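Local coordinates for protein ATP12 ATPase (Paracoccus denitrificans, PDB 2R31) that probably acts as a chaperone in assembly of the F1-ATPase, shielding the F1 alpha subunit as ATP12-family relatives do, at residues R189-A192 with P193-H196; A168-D171 with L172-P176; R136-H139 with G140-V144. All blocks are in the same frame, centred on the assembly; numbering follows the deposited sequence.

Interaction 1: residues R189-A192 with P193-H196; sequences RIDA and PTAH
Asp191 and Thr194 are joined by two side-chain-mediated hydrogen bonds. The hydroxyl OG1 of Thr194 donates to OD1 of Asp191 at 2.7 Å, arriving on the syn side and well out of the carboxylate plane. The backbone N of Thr194 reaches the same Asp191 OD1 at 2.9 Å, nearly in line with the C-O bond. The two donors come from opposite faces of the carboxylate, so OD1 is gripped from both and the group's rotation is restrained. The first torsion of Asp191 (chi1 64°) folds CG between its own N and carbonyl carbon, which swings the carboxylate over the start of the helix.

Asp191 is the N-cap of helix 192-199, and its bond to Thr194 N satisfies one N-H of the first turn. Pro193 has no N-H to satisfy. One ordered water adds a bridge, accepting from Asp191 N and donating to Thr194 OG1, each at 3.0 Å. In a capping box the side chain of the third helical residue would return directly to the N-cap N-H; here the water fills that link.

Backbone bonds carry the helix onward: Ala195 N to Asp191 O and His196 N to Ala192 O, both 2.9 Å and close to straight (167° and 164°).

Apolar contact lies along another side of the turn. Ile190 CD1 meets Ala195 CB at 3.7 Å, joining the residue before the N-cap to the fourth residue after it, the pairing of a hydrophobic staple. Ile190 CG2 also rests beside Thr194 CG2 at 3.9 Å. Ile190 is packed further by Leu181 and Val185 of helix 179-186 and Leu123 of helix 110-130, while Glu231 of helix 214-236 accepts from Ala192 N.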
ATOM      1  N   ARG A 189       2.989  -6.121 -12.426  1.00  8.36           N
ATOM      2  CA  ARG A 189       3.012  -7.572 -12.630  1.00  8.33           C
ATOM      3  C   ARG A 189       1.718  -8.243 -12.165  1.00  7.65           C
ATOM      4  O   ARG A 189       1.298  -9.242 -12.783  1.00  8.78           O
ATOM      5  CB  ARG A 189       4.244  -8.157 -11.975  1.00  8.37           C
ATOM      6  CG  ARG A 189       4.332  -9.689 -11.969  1.00  9.14           C
ATOM      7  CD  ARG A 189       4.323 -10.316 -13.331  1.00 10.48           C
ATOM      8  NE  ARG A 189       4.420 -11.759 -13.277  1.00 11.56           N
ATOM      9  CZ  ARG A 189       3.422 -12.582 -12.947  1.00 11.59           C
ATOM     10  NH1 ARG A 189       2.243 -12.062 -12.688  1.00 11.61           N
ATOM     11  NH2 ARG A 189       3.636 -13.910 -12.896  1.00 14.43           N
ATOM     12  N   ILE A 190       1.129  -7.754 -11.089  1.00  7.33           N
ATOM     13  CA  ILE A 190      -0.162  -8.216 -10.577  1.00  7.15           C
ATOM     14  C   ILE A 190      -0.944  -6.998 -10.110  1.00  6.98           C
ATOM     15  O   ILE A 190      -0.343  -5.936  -9.901  1.00  8.15           O
ATOM     16  CB  ILE A 190      -0.044  -9.255  -9.447  1.00  7.51           C
ATOM     17  CG1 ILE A 190       0.653  -8.633  -8.204  1.00  7.43           C
ATOM     18  CG2 ILE A 190       0.598 -10.526  -9.915  1.00  8.60           C
ATOM     19  CD1 ILE A 190       0.896  -9.572  -7.053  1.00  8.25           C
ATOM     20  N   ASP A 191      -2.256  -7.149  -9.926  1.00  7.41           N
ATOM     21  CA  ASP A 191      -3.057  -6.111  -9.295  1.00  7.40           C
ATOM     22  C   ASP A 191      -3.233  -6.437  -7.795  1.00  7.07           C
ATOM     23  O   ASP A 191      -2.834  -7.483  -7.286  1.00  7.40           O
ATOM     24  CB  ASP A 191      -4.380  -5.944 -10.034  1.00  8.21           C
ATOM     25  CG  ASP A 191      -5.284  -7.125  -9.999  1.00  8.53           C
ATOM     26  OD1 ASP A 191      -5.044  -8.098  -9.273  1.00  9.29           O
ATOM     27  OD2 ASP A 191      -6.316  -7.061 -10.748  1.00 13.90           O
ATOM     28  N   ALA A 192      -3.821  -5.471  -7.094  1.00  7.30           N
ATOM     29  CA  ALA A 192      -3.968  -5.630  -5.641  1.00  7.80           C
ATOM     30  C   ALA A 192      -4.883  -6.796  -5.284  1.00  7.46           C
ATOM     31  O   ALA A 192      -4.557  -7.510  -4.323  1.00  8.04           O
ATOM     32  CB  ALA A 192      -4.446  -4.319  -5.011  1.00 10.98           C
ATOM     33  N   PRO A 193      -5.998  -7.054  -5.957  1.00  8.09           N
ATOM     34  CA  PRO A 193      -6.803  -8.239  -5.608  1.00  8.56           C
ATOM     35  C   PRO A 193      -6.027  -9.537  -5.744  1.00  7.89           C
ATOM     36  O   PRO A 193      -6.169 -10.475  -4.946  1.00  8.50           O
ATOM     37  CB  PRO A 193      -8.011  -8.130  -6.547  1.00 11.56           C
ATOM     38  CG  PRO A 193      -8.110  -6.684  -6.875  1.00 13.73           C
ATOM     39  CD  PRO A 193      -6.708  -6.171  -6.899  1.00  9.26           C
ATOM     40  N   THR A 194      -5.167  -9.633  -6.778  1.00  7.73           N
ATOM     41  CA  THR A 194      -4.333 -10.809  -6.951  1.00  7.47           C
ATOM     42  C   THR A 194      -3.285 -10.927  -5.844  1.00  7.12           C
ATOM     43  O   THR A 194      -3.081 -12.019  -5.274  1.00  7.83           O
ATOM     44  CB  THR A 194      -3.685 -10.796  -8.345  1.00  7.62           C
ATOM     45  OG1 THR A 194      -4.716 -10.782  -9.328  1.00  9.68           O
ATOM     46  CG2 THR A 194      -2.770 -11.972  -8.555  1.00  9.90           C
ATOM     47  N   ALA A 195      -2.627  -9.820  -5.501  1.00  6.70           N
ATOM     48  CA  ALA A 195      -1.684  -9.831  -4.416  1.00  7.00           C
ATOM     49  C   ALA A 195      -2.338 -10.299  -3.095  1.00  6.49           C
ATOM     50  O   ALA A 195      -1.801 -11.082  -2.339  1.00  7.75           O
ATOM     51  CB  ALA A 195      -1.089  -8.449  -4.195  1.00  7.17           C
ATOM     52  N   HIS A 196      -3.552  -9.769  -2.849  1.00  7.31           N
ATOM     53  CA  HIS A 196      -4.300 -10.154  -1.640  1.00  7.59           C
ATOM     54  C   HIS A 196      -4.582 -11.656  -1.619  1.00  8.12           C
ATOM     55  O   HIS A 196      -4.301 -12.360  -0.625  1.00  8.50           O
ATOM     56  CB  HIS A 196      -5.593  -9.337  -1.601  1.00  8.94           C
ATOM     57  CG  HIS A 196      -6.463  -9.704  -0.447  1.00  9.45           C
ATOM     58  ND1 HIS A 196      -6.140  -9.454   0.854  1.00 12.99           N
ATOM     59  CD2 HIS A 196      -7.669 -10.337  -0.520  1.00  9.98           C
ATOM     60  CE1 HIS A 196      -7.182  -9.899   1.590  1.00 12.78           C
ATOM     61  NE2 HIS A 196      -8.083 -10.424   0.806  1.00 12.38           N
TER
HETATM   62  O   HOH W   1      -3.122  -9.572 -11.528  1.00 13.37           O

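Interaction 2: residues A168-D171 with L172-P176; sequences ALHD and LVTLP
The imidazole of His170 carries the methyl of Thr174 over one face: Thr174 CG2 stands 4.1 Å from the ring centroid and 22° off the ring normal, a CH-pi contact displaced toward the rim. At the ring edge, close to the ring plane, lies the carboxylate of the adjacent Asp171. His170 ND1 donates to Asp171 OD1 at 2.9 Å, meeting that oxygen on its anti side; the bond helps to hold the ring's rotation, with one face turned to the methyl. The nearby carboxylate would probably favour a positive charge on the imidazole.

The backbone carbonyl of His170 is shared by three donors. Thr174 N takes the regular helical position in the carbonyl plane, at 2.9 Å from His170 O. Thr174 OG1 approaches the same His170 O at 3.2 Å from above that plane; with chi1 at 62°, the hydroxyl is folded back toward the preceding turn. Val173 N adds a third bond to His170 O at 3.1 Å, from the opposite side of the plane to the hydroxyl, while its bond to Leu169 O is weak, bent to 135°. Such a three-residue step marks a tightening of the helical turn. Leu175 N continues with Asp171 O at 3.1 Å, and Pro176, lacking an N-H, can give no hydrogen to Leu172 O.

On another side, Leu169 CD1 packs against Val173 CG2 at 3.6 Å. This stretch of helix 163-174 is wedged among others: helix 86-95 meets His170 and Thr174 through Leu93, helix 179-186 meets Leu169 and Leu172 through Ile186, and helix 214-236 touches Asp171 and Leu172 through Ser230.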
ATOM      1  N   ALA A 168       2.190   4.987  -1.183  1.00  5.45           N
ATOM      2  CA  ALA A 168       1.302   3.985  -1.771  1.00  5.78           C
ATOM      3  C   ALA A 168       1.846   2.557  -1.544  1.00  5.39           C
ATOM      4  O   ALA A 168       1.111   1.631  -1.222  1.00  6.33           O
ATOM      5  CB  ALA A 168       1.127   4.216  -3.252  1.00  6.41           C
ATOM      6  N   LEU A 169       3.162   2.370  -1.746  1.00  5.45           N
ATOM      7  CA  LEU A 169       3.767   1.051  -1.569  1.00  5.56           C
ATOM      8  C   LEU A 169       3.547   0.523  -0.167  1.00  5.12           C
ATOM      9  O   LEU A 169       3.399  -0.689   0.044  1.00  5.94           O
ATOM     10  CB  LEU A 169       5.260   1.101  -1.914  1.00  5.72           C
ATOM     11  CG  LEU A 169       5.998  -0.209  -1.740  1.00  5.67           C
ATOM     12  CD1 LEU A 169       5.491  -1.274  -2.711  1.00  6.30           C
ATOM     13  CD2 LEU A 169       7.503  -0.036  -1.892  1.00  7.13           C
ATOM     14  N   HIS A 170       3.611   1.407   0.828  1.00  5.81           N
ATOM     15  CA  HIS A 170       3.674   0.998   2.219  1.00  5.93           C
ATOM     16  C   HIS A 170       2.710  -0.128   2.559  1.00  6.03           C
ATOM     17  O   HIS A 170       3.164  -1.207   3.002  1.00  6.64           O
ATOM     18  CB  HIS A 170       3.471   2.242   3.109  1.00  6.66           C
ATOM     19  CG  HIS A 170       3.630   1.969   4.561  1.00  7.29           C
ATOM     20  ND1 HIS A 170       2.656   1.354   5.304  1.00  8.43           N
ATOM     21  CD2 HIS A 170       4.629   2.180   5.412  1.00  9.87           C
ATOM     22  CE1 HIS A 170       3.130   1.242   6.580  1.00  9.90           C
ATOM     23  NE2 HIS A 170       4.342   1.748   6.693  1.00 10.84           N
ATOM     24  N   ASP A 171       1.417   0.098   2.442  1.00  5.97           N
ATOM     25  CA  ASP A 171       0.448  -0.936   2.883  1.00  6.21           C
ATOM     26  C   ASP A 171       0.419  -2.142   1.960  1.00  5.74           C
ATOM     27  O   ASP A 171       0.053  -3.245   2.365  1.00  6.46           O
ATOM     28  CB  ASP A 171      -0.945  -0.347   3.026  1.00  7.44           C
ATOM     29  CG  ASP A 171      -1.113   0.594   4.183  1.00  9.18           C
ATOM     30  OD1 ASP A 171      -0.164   0.812   4.966  1.00 11.04           O
ATOM     31  OD2 ASP A 171      -2.260   1.096   4.287  1.00 13.16           O
ATOM     32  N   LEU A 172       0.791  -1.952   0.682  1.00  5.46           N
ATOM     33  CA  LEU A 172       0.921  -3.066  -0.252  1.00  5.58           C
ATOM     34  C   LEU A 172       2.019  -4.038   0.162  1.00  5.57           C
ATOM     35  O   LEU A 172       1.994  -5.197  -0.258  1.00  6.98           O
ATOM     36  CB  LEU A 172       1.139  -2.537  -1.676  1.00  5.54           C
ATOM     37  CG  LEU A 172      -0.035  -1.785  -2.258  1.00  5.93           C
ATOM     38  CD1 LEU A 172       0.406  -1.048  -3.538  1.00  7.21           C
ATOM     39  CD2 LEU A 172      -1.242  -2.643  -2.510  1.00  7.74           C
ATOM     40  N   VAL A 173       2.963  -3.586   0.984  1.00  5.17           N
ATOM     41  CA  VAL A 173       3.990  -4.418   1.572  1.00  5.21           C
ATOM     42  C   VAL A 173       3.582  -4.917   2.953  1.00  5.34           C
ATOM     43  O   VAL A 173       3.631  -6.093   3.256  1.00  6.12           O
ATOM     44  CB  VAL A 173       5.348  -3.670   1.664  1.00  5.44           C
ATOM     45  CG1 VAL A 173       6.390  -4.456   2.431  1.00  6.21           C
ATOM     46  CG2 VAL A 173       5.826  -3.333   0.252  1.00  6.26           C
ATOM     47  N   THR A 174       3.208  -3.973   3.846  1.00  6.11           N
ATOM     48  CA  THR A 174       3.042  -4.341   5.253  1.00  7.17           C
ATOM     49  C   THR A 174       1.824  -5.164   5.513  1.00  7.42           C
ATOM     50  O   THR A 174       1.845  -6.040   6.426  1.00  8.73           O
ATOM     51  CB  THR A 174       3.080  -3.096   6.177  1.00  8.45           C
ATOM     52  OG1 THR A 174       1.977  -2.265   5.815  1.00  8.70           O
ATOM     53  CG2 THR A 174       4.358  -2.314   6.027  1.00  9.18           C
ATOM     54  N   LEU A 175       0.727  -4.957   4.810  0.66  6.94           N
ATOM     55  CA  LEU A 175      -0.476  -5.707   5.145  0.66  8.50           C
ATOM     56  C   LEU A 175      -0.311  -7.170   4.734  0.66  7.70           C
ATOM     57  O   LEU A 175      -0.528  -8.068   5.583  0.66  9.66           O
ATOM     58  CB  LEU A 175      -1.725  -4.975   4.639  0.66  9.80           C
ATOM     59  CG  LEU A 175      -1.850  -3.491   5.054  0.66  8.96           C
ATOM     60  CD1 LEU A 175      -3.116  -2.889   4.464  0.66 10.56           C
ATOM     61  CD2 LEU A 175      -1.791  -3.277   6.562  0.66 13.19           C
ATOM     62  N   PRO A 176       0.132  -7.549   3.512  1.00  7.25           N
ATOM     63  CA  PRO A 176       0.396  -8.944   3.253  1.00  8.36           C
ATOM     64  C   PRO A 176       1.700  -9.459   3.831  1.00  7.40           C
ATOM     65  O   PRO A 176       1.930 -10.666   3.931  1.00  9.37           O
ATOM     66  CB  PRO A 176       0.400  -8.988   1.725  1.00  9.56           C
ATOM     67  CG  PRO A 176       0.899  -7.639   1.265  1.00 10.04           C
ATOM     68  CD  PRO A 176       0.217  -6.710   2.299  1.00  7.57           C
TER

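Interaction 3: residues R136-H139 with G140-V144; sequences RITH and GVIPV
Thr138 reaches across to Ile142 and Val144, and its side chain can be followed atom by atom. Thr138 CB lies 3.4 Å from Ile142 O and also borders Val144 CG2. From there the hydroxyl points away from its own backbone N (chi1 -167°), which brings Thr138 OG1 to 2.7 Å from Ile142 O. There it donates a hydrogen bond from above the carbonyl plane, about 39° out of it. The methyl CG2 flanks the same oxygen, with Thr138 CG2 at 3.3 Å from Ile142 O.

Farther from the bend, Arg136 CD lies 3.9 Å from Val144 CG1, the two side chains crossing at about a right angle. Val144 was modelled in two conformers, so its methyl contacts describe one of them. The guanidinium of Arg136 continues past and gives NH1 to Pro145 O.

The reversal itself is closed by Ile142 N donating to His139 O at 3.2 Å. Gly140 adopts a positive phi of 55°, which suits the first corner of such a turn. Strand 138-139 meanwhile pairs in parallel with strand 104-105, Thr138 and Gly140 bonding to Arg105 through the backbone, and in the conformer described His139 NE2 bonds a Tris molecule, probably from crystallisation. From His139 to Ile142 the backbone forms a type II' beta turn, with glycine at its characteristic first corner.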
ATOM      1  N   ARG A 136      15.858 -16.346  -1.943  1.00 10.76           N
ATOM      2  CA  ARG A 136      15.924 -17.719  -1.479  1.00 12.29           C
ATOM      3  C   ARG A 136      14.662 -18.026  -0.694  1.00 11.58           C
ATOM      4  O   ARG A 136      14.132 -17.142   0.011  1.00 14.87           O
ATOM      5  CB  ARG A 136      17.174 -17.891  -0.633  1.00 13.13           C
ATOM      6  CG  ARG A 136      18.514 -17.632  -1.377  1.00 15.15           C
ATOM      7  CD  ARG A 136      19.675 -17.614  -0.408  1.00 15.45           C
ATOM      8  NE  ARG A 136      20.934 -17.349  -1.132  1.00 17.66           N
ATOM      9  CZ  ARG A 136      22.023 -16.897  -0.511  1.00 16.93           C
ATOM     10  NH1 ARG A 136      21.977 -16.666   0.810  1.00 19.52           N
ATOM     11  NH2 ARG A 136      23.136 -16.687  -1.200  1.00 20.82           N
ATOM     12  N   ILE A 137      14.202 -19.264  -0.837  1.00 11.61           N
ATOM     13  CA  ILE A 137      13.043 -19.757  -0.069  1.00 11.13           C
ATOM     14  C   ILE A 137      13.491 -20.814   0.933  1.00 10.20           C
ATOM     15  O   ILE A 137      14.568 -21.374   0.845  1.00 12.95           O
ATOM     16  CB  ILE A 137      11.882 -20.230  -0.964  1.00 13.65           C
ATOM     17  CG1 ILE A 137      12.214 -21.624  -1.520  1.00 16.09           C
ATOM     18  CG2 ILE A 137      11.541 -19.168  -2.015  1.00 17.26           C
ATOM     19  CD1 ILE A 137      11.097 -22.307  -2.287  1.00 21.17           C
ATOM     20  N   THR A 138      12.652 -21.048   1.911  1.00 10.23           N
ATOM     21  CA  THR A 138      12.864 -22.111   2.867  1.00 10.56           C
ATOM     22  C   THR A 138      11.538 -22.628   3.312  1.00 11.60           C
ATOM     23  O   THR A 138      10.491 -22.048   2.989  1.00 12.11           O
ATOM     24  CB  THR A 138      13.732 -21.603   4.063  1.00 11.34           C
ATOM     25  OG1 THR A 138      14.142 -22.779   4.779  1.00 12.55           O
ATOM     26  CG2 THR A 138      13.016 -20.584   4.941  1.00 12.45           C
ATOM     27  N   HIS A 139      11.548 -23.678   4.128  0.69 11.69           N
ATOM     28  CA  HIS A 139      10.457 -24.492   4.586  0.69 12.42           C
ATOM     29  C   HIS A 139      10.516 -24.604   6.120  0.69 11.33           C
ATOM     30  O   HIS A 139      11.513 -24.946   6.760  0.69 11.85           O
ATOM     31  CB  HIS A 139      10.398 -25.857   3.887  0.69 13.02           C
ATOM     32  CG  HIS A 139      10.451 -25.774   2.403  0.69 12.61           C
ATOM     33  ND1 HIS A 139      11.625 -25.643   1.704  0.69 12.76           N
ATOM     34  CD2 HIS A 139       9.489 -25.771   1.457  0.69 13.26           C
ATOM     35  CE1 HIS A 139      11.391 -25.573   0.408  0.69 14.03           C
ATOM     36  NE2 HIS A 139      10.104 -25.654   0.190  0.69 14.33           N
ATOM     37  N   GLY A 140       9.318 -24.361   6.684  1.00 11.61           N
ATOM     38  CA  GLY A 140       9.286 -24.521   8.137  1.00 11.74           C
ATOM     39  C   GLY A 140      10.305 -23.694   8.857  1.00 10.63           C
ATOM     40  O   GLY A 140      10.537 -22.529   8.498  1.00 12.04           O
ATOM     41  N   VAL A 141      10.910 -24.294   9.884  1.00 11.39           N
ATOM     42  CA  VAL A 141      11.808 -23.567  10.783  1.00 12.12           C
ATOM     43  C   VAL A 141      13.228 -23.536  10.244  1.00 11.13           C
ATOM     44  O   VAL A 141      14.110 -22.963  10.900  1.00 14.10           O
ATOM     45  CB  VAL A 141      11.798 -24.127  12.240  1.00 14.67           C
ATOM     46  CG1 VAL A 141      10.444 -23.902  12.860  1.00 20.43           C
ATOM     47  CG2 VAL A 141      12.221 -25.573  12.233  1.00 17.10           C
ATOM     48  N   ILE A 142      13.534 -24.121   9.088  1.00 10.76           N
ATOM     49  CA  ILE A 142      14.953 -24.127   8.608  1.00 10.52           C
ATOM     50  C   ILE A 142      15.325 -22.710   8.222  1.00  9.85           C
ATOM     51  O   ILE A 142      14.648 -22.135   7.324  1.00 10.74           O
ATOM     52  CB  ILE A 142      15.139 -25.084   7.447  1.00 10.67           C
ATOM     53  CG1 ILE A 142      14.855 -26.534   7.886  1.00 13.08           C
ATOM     54  CG2 ILE A 142      16.542 -24.969   6.844  1.00 12.13           C
ATOM     55  CD1 ILE A 142      14.815 -27.489   6.731  1.00 15.20           C
ATOM     56  N   PRO A 143      16.308 -22.065   8.809  1.00 10.76           N
ATOM     57  CA  PRO A 143      16.654 -20.696   8.419  1.00 10.61           C
ATOM     58  C   PRO A 143      17.399 -20.638   7.096  1.00  9.80           C
ATOM     59  O   PRO A 143      18.213 -21.530   6.787  1.00 11.31           O
ATOM     60  CB  PRO A 143      17.586 -20.223   9.543  1.00 13.44           C
ATOM     61  CG  PRO A 143      17.717 -21.336  10.510  1.00 18.09           C
ATOM     62  CD  PRO A 143      17.159 -22.548   9.903  1.00 13.37           C
ATOM     63  N   VAL A 144      17.177 -19.553   6.343  1.00 10.66           N
ATOM     64  CA  VAL A 144      18.032 -19.274   5.192  0.60 10.69           C
ATOM     65  C   VAL A 144      18.204 -17.763   5.099  1.00 11.64           C
ATOM     66  O   VAL A 144      17.228 -17.015   5.109  1.00 19.38           O
ATOM     67  CB  VAL A 144      17.529 -19.883   3.877  0.60 12.64           C
ATOM     68  CG1 VAL A 144      18.579 -19.571   2.780  0.60 17.59           C
ATOM     69  CG2 VAL A 144      17.243 -21.367   3.890  0.60 10.93           C
TER

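Overall arrangement
Interactions 1 and 2 lie in the helical part of the chain, their centres 12 Å apart without touching, and both pack against helices 179-186 and 214-236. Interaction 2 is nearer the middle, its centre about 4 Å from the centre of the chain, against about 11 Å for interaction 1; both are partly buried. Interaction 3 is a surface contact, its centre about 26 Å from that of the chain, and tied to strand 104-105 instead. Chemistry follows place: a carboxylate caps the opening turn of a helix in 189-196, a carbonyl shared by several donors and a histidine-carboxylate pair mark the later part of another in 168-176, and a threonine hydroxyl bridges a chain reversal in 136-144.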